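Local coordinates for protein chintase (Rhizomucor miehei, PDB 5YUQ) that probably hydrolyses the beta-1,4 glycosidic links of chitin as a family 18 glycoside hydrolase whose active site forms a tunnel, at residues 300-305 and 313-318; 304-309 and 326-331. All blocks are in the same frame, centred on the assembly; numbering follows the deposited sequence. Where two conformers were deposited one is given.

Contact 1: residues 300-305 and 313-318; sequences SGWVTY and PYAYSF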
loop_
_atom_site.group_PDB
_atom_site.type_symbol
_atom_site.label_atom_id
_atom_site.label_comp_id
_atom_site.label_asym_id
_atom_site.label_seq_id
_atom_site.Cartn_x
_atom_site.Cartn_y
_atom_site.Cartn_z
ATOM N N SER A 300 -7.775 27.199 -6.055
ATOM C CA SER A 300 -7.969 26.905 -4.636
ATOM C C SER A 300 -6.771 27.234 -3.752
ATOM O O SER A 300 -6.614 26.657 -2.680
ATOM C CB SER A 300 -8.376 25.443 -4.444
ATOM O OG SER A 300 -9.588 25.180 -5.130
ATOM N N GLY A 301 -5.933 28.160 -4.204
ATOM C CA GLY A 301 -4.826 28.634 -3.391
ATOM C C GLY A 301 -3.567 27.801 -3.522
ATOM O O GLY A 301 -2.654 27.928 -2.705
ATOM N N TRP A 302 -3.517 26.957 -4.550
ATOM C CA TRP A 302 -2.354 26.104 -4.790
ATOM C C TRP A 302 -1.536 26.574 -5.982
ATOM O O TRP A 302 -2.079 27.105 -6.946
ATOM C CB TRP A 302 -2.805 24.661 -5.044
ATOM C CG TRP A 302 -3.472 24.038 -3.874
ATOM C CD1 TRP A 302 -4.809 24.033 -3.591
ATOM C CD2 TRP A 302 -2.836 23.328 -2.812
ATOM N NE1 TRP A 302 -5.042 23.362 -2.419
ATOM C CE2 TRP A 302 -3.843 22.917 -1.917
ATOM C CE3 TRP A 302 -1.504 23.001 -2.527
ATOM C CZ2 TRP A 302 -3.561 22.191 -0.759
ATOM C CZ3 TRP A 302 -1.228 22.279 -1.379
ATOM C CH2 TRP A 302 -2.252 21.884 -0.512
ATOM N N VAL A 303 -0.226 26.374 -5.909
ATOM C CA VAL A 303 0.655 26.556 -7.053
ATOM C C VAL A 303 1.342 25.211 -7.302
ATOM O O VAL A 303 1.973 24.647 -6.399
ATOM C CB VAL A 303 1.694 27.659 -6.802
ATOM C CG1 VAL A 303 2.682 27.730 -7.955
ATOM C CG2 VAL A 303 0.999 29.015 -6.599
ATOM N N THR A 304 1.211 24.692 -8.519
ATOM C CA THR A 304 1.683 23.336 -8.811
ATOM C C THR A 304 3.073 23.310 -9.461
ATOM O O THR A 304 3.439 24.219 -10.206
ATOM C CB THR A 304 0.654 22.568 -9.664
ATOM O OG1 THR A 304 -0.611 22.574 -8.992
ATOM C CG2 THR A 304 1.081 21.127 -9.870
ATOM N N TYR A 305 3.840 22.263 -9.152
ATOM C CA TYR A 305 5.186 22.061 -9.666
ATOM C C TYR A 305 5.355 20.601 -10.053
ATOM O O TYR A 305 4.488 19.768 -9.793
ATOM C CB TYR A 305 6.214 22.381 -8.584
ATOM C CG TYR A 305 6.167 23.799 -8.057
ATOM C CD1 TYR A 305 6.891 24.808 -8.675
ATOM C CD2 TYR A 305 5.419 24.120 -6.936
ATOM C CE1 TYR A 305 6.856 26.111 -8.197
ATOM C CE2 TYR A 305 5.374 25.427 -6.458
ATOM C CZ TYR A 305 6.105 26.405 -7.089
ATOM O OH TYR A 305 6.073 27.701 -6.615
ATOM N N PRO A 313 4.233 15.134 -9.185
ATOM C CA PRO A 313 3.814 16.532 -9.037
ATOM C C PRO A 313 3.768 16.905 -7.568
ATOM O O PRO A 313 3.606 16.042 -6.704
ATOM C CB PRO A 313 2.392 16.518 -9.598
ATOM C CG PRO A 313 1.895 15.131 -9.248
ATOM C CD PRO A 313 3.093 14.238 -9.462
ATOM N N TYR A 314 3.914 18.191 -7.283
ATOM C CA TYR A 314 3.668 18.661 -5.940
ATOM C C TYR A 314 3.114 20.059 -6.035
ATOM O O TYR A 314 3.221 20.702 -7.077
ATOM C CB TYR A 314 4.934 18.609 -5.074
ATOM C CG TYR A 314 6.064 19.505 -5.524
ATOM C CD1 TYR A 314 6.940 19.108 -6.530
ATOM C CD2 TYR A 314 6.281 20.731 -4.916
ATOM C CE1 TYR A 314 7.986 19.920 -6.924
ATOM C CE2 TYR A 314 7.320 21.544 -5.303
ATOM C CZ TYR A 314 8.162 21.142 -6.308
ATOM O OH TYR A 314 9.193 21.960 -6.696
ATOM N N ALA A 315 2.480 20.515 -4.965
ATOM C CA ALA A 315 1.841 21.818 -4.997
ATOM C C ALA A 315 2.016 22.497 -3.656
ATOM O O ALA A 315 2.086 21.840 -2.620
ATOM C CB ALA A 315 0.363 21.676 -5.349
ATOM N N TYR A 316 2.106 23.820 -3.676
ATOM C CA TYR A 316 2.259 24.562 -2.441
ATOM C C TYR A 316 1.079 25.504 -2.235
ATOM O O TYR A 316 0.672 26.218 -3.151
ATOM C CB TYR A 316 3.563 25.356 -2.441
ATOM C CG TYR A 316 3.753 26.146 -1.167
ATOM C CD1 TYR A 316 4.031 25.504 0.036
ATOM C CD2 TYR A 316 3.633 27.525 -1.159
ATOM C CE1 TYR A 316 4.195 26.226 1.215
ATOM C CE2 TYR A 316 3.797 28.247 0.010
ATOM C CZ TYR A 316 4.075 27.590 1.188
ATOM O OH TYR A 316 4.231 28.320 2.343
ATOM N N SER A 317 0.530 25.484 -1.024
ATOM C CA SER A 317 -0.510 26.426 -0.640
ATOM C C SER A 317 0.049 27.363 0.408
ATOM O O SER A 317 0.345 26.940 1.521
ATOM C CB SER A 317 -1.717 25.688 -0.061
ATOM O OG SER A 317 -2.633 26.617 0.513
ATOM N N PHE A 318 0.168 28.647 0.064
ATOM C CA PHE A 318 0.706 29.621 1.003
ATOM C C PHE A 318 -0.193 29.651 2.239
ATOM O O PHE A 318 0.279 29.746 3.370
ATOM C CB PHE A 318 0.808 31.002 0.348
ATOM C CG PHE A 318 1.566 31.992 1.175
ATOM C CD1 PHE A 318 2.940 32.126 1.047
ATOM C CD2 PHE A 318 0.902 32.782 2.097
ATOM C CE1 PHE A 318 3.642 33.035 1.822
ATOM C CE2 PHE A 318 1.590 33.682 2.880
ATOM C CZ PHE A 318 2.965 33.817 2.748
HETATM O O HOH W 1 -5.261 26.415 -0.297
#
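Y305 and Y314 are paired across a beta hairpin, whose antiparallel strands 302-307 and 312-317 stand outside the ring of parallel strands of this family 18 TIM barrel. Their rings are nearly parallel (18°) but offset, with little of one above the other. What lies over the Y314 face is instead the CB of Y305, a CH-pi contact 3.5 Å from the ring centroid and displaced toward CZ. Y314 CG sits between its own backbone N and carbonyl carbon (chi1 64°); the flat ring lies with one face under that methylene. V303 and Y316, like the tyrosine pair, exchange two backbone hydrogen bonds; V303 N reaches Y316 O at 2.9 Å.

On the other face of the hairpin lie W302, T304, A315 and S317. A315 suits its place because a bare methyl lets W302 CE3 come within 3.6 Å of A315 CB. The OG of S317 bonds S319 O and, through a water, S300 O, which leaves its methylene for the indole: S317 CB lies over the six-membered ring of W302, 3.6 Å from its centroid and 8° off the normal.

Contact 2: residues 304-309 and 326-331; sequences TYWDDI and FDDAAS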
loop_
_atom_site.group_PDB
_atom_site.type_symbol
_atom_site.label_atom_id
_atom_site.label_comp_id
_atom_site.label_asym_id
_atom_site.label_seq_id
_atom_site.Cartn_x
_atom_site.Cartn_y
_atom_site.Cartn_z
ATOM N N THR A 304 1.211 24.692 -8.519
ATOM C CA THR A 304 1.683 23.336 -8.811
ATOM C C THR A 304 3.073 23.310 -9.461
ATOM O O THR A 304 3.439 24.219 -10.206
ATOM C CB THR A 304 0.654 22.568 -9.664
ATOM O OG1 THR A 304 -0.611 22.574 -8.992
ATOM C CG2 THR A 304 1.081 21.127 -9.870
ATOM N N TYR A 305 3.840 22.263 -9.152
ATOM C CA TYR A 305 5.186 22.061 -9.666
ATOM C C TYR A 305 5.355 20.601 -10.053
ATOM O O TYR A 305 4.488 19.768 -9.793
ATOM C CB TYR A 305 6.214 22.381 -8.584
ATOM C CG TYR A 305 6.167 23.799 -8.057
ATOM C CD1 TYR A 305 6.891 24.808 -8.675
ATOM C CD2 TYR A 305 5.419 24.120 -6.936
ATOM C CE1 TYR A 305 6.856 26.111 -8.197
ATOM C CE2 TYR A 305 5.374 25.427 -6.458
ATOM C CZ TYR A 305 6.105 26.405 -7.089
ATOM O OH TYR A 305 6.073 27.701 -6.615
ATOM N N TRP A 306 6.486 20.292 -10.669
ATOM C CA TRP A 306 6.829 18.908 -10.963
ATOM C C TRP A 306 8.204 18.674 -10.401
ATOM O O TRP A 306 9.098 19.506 -10.569
ATOM C CB TRP A 306 6.842 18.664 -12.469
ATOM C CG TRP A 306 7.280 17.266 -12.866
ATOM C CD1 TRP A 306 8.536 16.870 -13.215
ATOM C CD2 TRP A 306 6.446 16.108 -12.969
ATOM N NE1 TRP A 306 8.536 15.523 -13.524
ATOM C CE2 TRP A 306 7.261 15.040 -13.387
ATOM C CE3 TRP A 306 5.083 15.875 -12.759
ATOM C CZ2 TRP A 306 6.758 13.754 -13.588
ATOM C CZ3 TRP A 306 4.585 14.607 -12.957
ATOM C CH2 TRP A 306 5.415 13.561 -13.375
ATOM N N ASP A 307 8.384 17.550 -9.715
ATOM C CA ASP A 307 9.704 17.202 -9.221
ATOM C C ASP A 307 10.351 16.218 -10.185
ATOM O O ASP A 307 9.929 15.061 -10.287
ATOM C CB ASP A 307 9.625 16.589 -7.829
ATOM C CG ASP A 307 10.975 16.169 -7.319
ATOM O OD1 ASP A 307 11.900 17.007 -7.343
ATOM O OD2 ASP A 307 11.135 15.003 -6.905
ATOM N N ASP A 308 11.375 16.678 -10.894
ATOM C CA ASP A 308 12.026 15.843 -11.900
ATOM C C ASP A 308 12.768 14.646 -11.296
ATOM O O ASP A 308 12.890 13.619 -11.947
ATOM C CB ASP A 308 12.970 16.676 -12.775
ATOM C CG ASP A 308 13.483 15.906 -13.978
ATOM O OD1 ASP A 308 12.677 15.224 -14.650
ATOM O OD2 ASP A 308 14.699 15.974 -14.251
ATOM N N ILE A 309 13.253 14.758 -10.063
ATOM C CA ILE A 309 13.939 13.623 -9.443
ATOM C C ILE A 309 13.003 12.440 -9.200
ATOM O O ILE A 309 13.280 11.319 -9.636
ATOM C CB ILE A 309 14.632 14.022 -8.125
ATOM C CG1 ILE A 309 15.887 14.846 -8.421
ATOM C CG2 ILE A 309 15.000 12.784 -7.320
ATOM C CD1 ILE A 309 16.528 15.461 -7.191
ATOM N N PHE A 326 1.712 14.511 -4.547
ATOM C CA PHE A 326 0.649 13.650 -5.059
ATOM C C PHE A 326 1.045 12.902 -6.316
ATOM O O PHE A 326 2.204 12.949 -6.725
ATOM C CB PHE A 326 -0.676 14.423 -5.243
ATOM C CG PHE A 326 -0.642 15.531 -6.282
ATOM C CD1 PHE A 326 0.047 16.715 -6.045
ATOM C CD2 PHE A 326 -1.365 15.403 -7.473
ATOM C CE1 PHE A 326 0.048 17.743 -6.991
ATOM C CE2 PHE A 326 -1.368 16.424 -8.420
ATOM C CZ PHE A 326 -0.667 17.595 -8.180
ATOM N N ASP A 327 0.091 12.180 -6.895
ATOM C CA ASP A 327 0.302 11.532 -8.177
ATOM C C ASP A 327 -0.820 11.898 -9.116
ATOM O O ASP A 327 -1.974 12.019 -8.703
ATOM C CB ASP A 327 0.392 10.021 -8.020
ATOM C CG ASP A 327 1.791 9.579 -7.703
ATOM O OD1 ASP A 327 2.567 9.365 -8.660
ATOM O OD2 ASP A 327 2.135 9.486 -6.505
ATOM N N ASP A 328 -0.464 12.110 -10.379
ATOM C CA ASP A 328 -1.453 12.465 -11.387
ATOM C C ASP A 328 -1.337 11.519 -12.571
ATOM O O ASP A 328 -0.668 10.489 -12.482
ATOM C CB ASP A 328 -1.321 13.934 -11.813
ATOM C CG ASP A 328 0.081 14.299 -12.274
ATOM O OD1 ASP A 328 0.901 13.395 -12.510
ATOM O OD2 ASP A 328 0.363 15.516 -12.425
ATOM N N ALA A 329 -1.997 11.837 -13.678
ATOM C CA ALA A 329 -1.961 10.918 -14.806
ATOM C C ALA A 329 -0.537 10.748 -15.308
ATOM O O ALA A 329 -0.126 9.633 -15.634
ATOM C CB ALA A 329 -2.871 11.391 -15.916
ATOM N N ALA A 330 0.215 11.845 -15.358
ATOM C CA ALA A 330 1.587 11.795 -15.860
ATOM C C ALA A 330 2.485 10.931 -14.983
ATOM O O ALA A 330 3.214 10.069 -15.481
ATOM C CB ALA A 330 2.162 13.199 -15.970
ATOM N N SER A 331 2.456 11.169 -13.675
ATOM C CA SER A 331 3.332 10.433 -12.777
ATOM C C SER A 331 2.948 8.957 -12.701
ATOM O O SER A 331 3.822 8.105 -12.600
ATOM C CB SER A 331 3.363 11.069 -11.384
ATOM O OG SER A 331 2.115 10.927 -10.741
#
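W306 of strand 302-307 meets A330 and S331 at the start of helix 329-341 with the far rim of its indole. Tryptophan suits the place because its broad ring system spans from strand to helix start. The apolar contacts are few and loose. W306 CG stands anti to the backbone N (chi1 176°). At the rim, CH2 lies 3.8 Å from S331 CB and CZ3 4.1 Å from A330 CB. A330 offers only a methyl, small enough for the ring to approach the turn. T304 CG2 touches the edge of the F326 ring at CZ, while its hydroxyl turns to I295 O.

Of the polar atoms, D328 OD1 lies near the indole plane, 3.9 Å from CZ3, with carboxylate and ring planes 17° apart; S331 N is also at that edge.

The hydrogen bonds all belong to 326-331. D328 is the N-cap: its OD1 accepts from S331 N at 3.0 Å, nearly straight at 169°, and D328 N donates back to S331 OG, completing a capping box. S331 OG in turn donates to D327 OD1 at 2.6 Å, an oxygen also paired with K335.

Aspartate and serine thus satisfy the N-H of S331 in the first turn and that of the N-cap D328, and the carboxylate oxygen probably meets the slightly positive C-H rim of W306 favourably. No hydrogen bond crosses the contact, so van der Waals packing and weak electrostatics join strand and helix here.

Overall arrangement
Both contacts use strand 302-307; T304 takes part in both, while Y305 lies in both ranges but acts in contact 1. Contact 1 joins that strand to its hairpin partner, whereas contact 2 leads inward to helix 329-341. The centre of contact 1 is about 25 Å from the centre of the chain, that of contact 2 about 19 Å. Neither is wholly core: each mixes buried residues with exposed ones. Contact 1 buries 491 Å² and is held by backbone bonds between strands; contact 2 buries 170 Å² and keeps its hydrogen bonds within the helix start. P313 bridges them: its backbone O probably accepts from F326 N, and its ring packs against D328 and S331, so strand 312-317 also meets the helix cap.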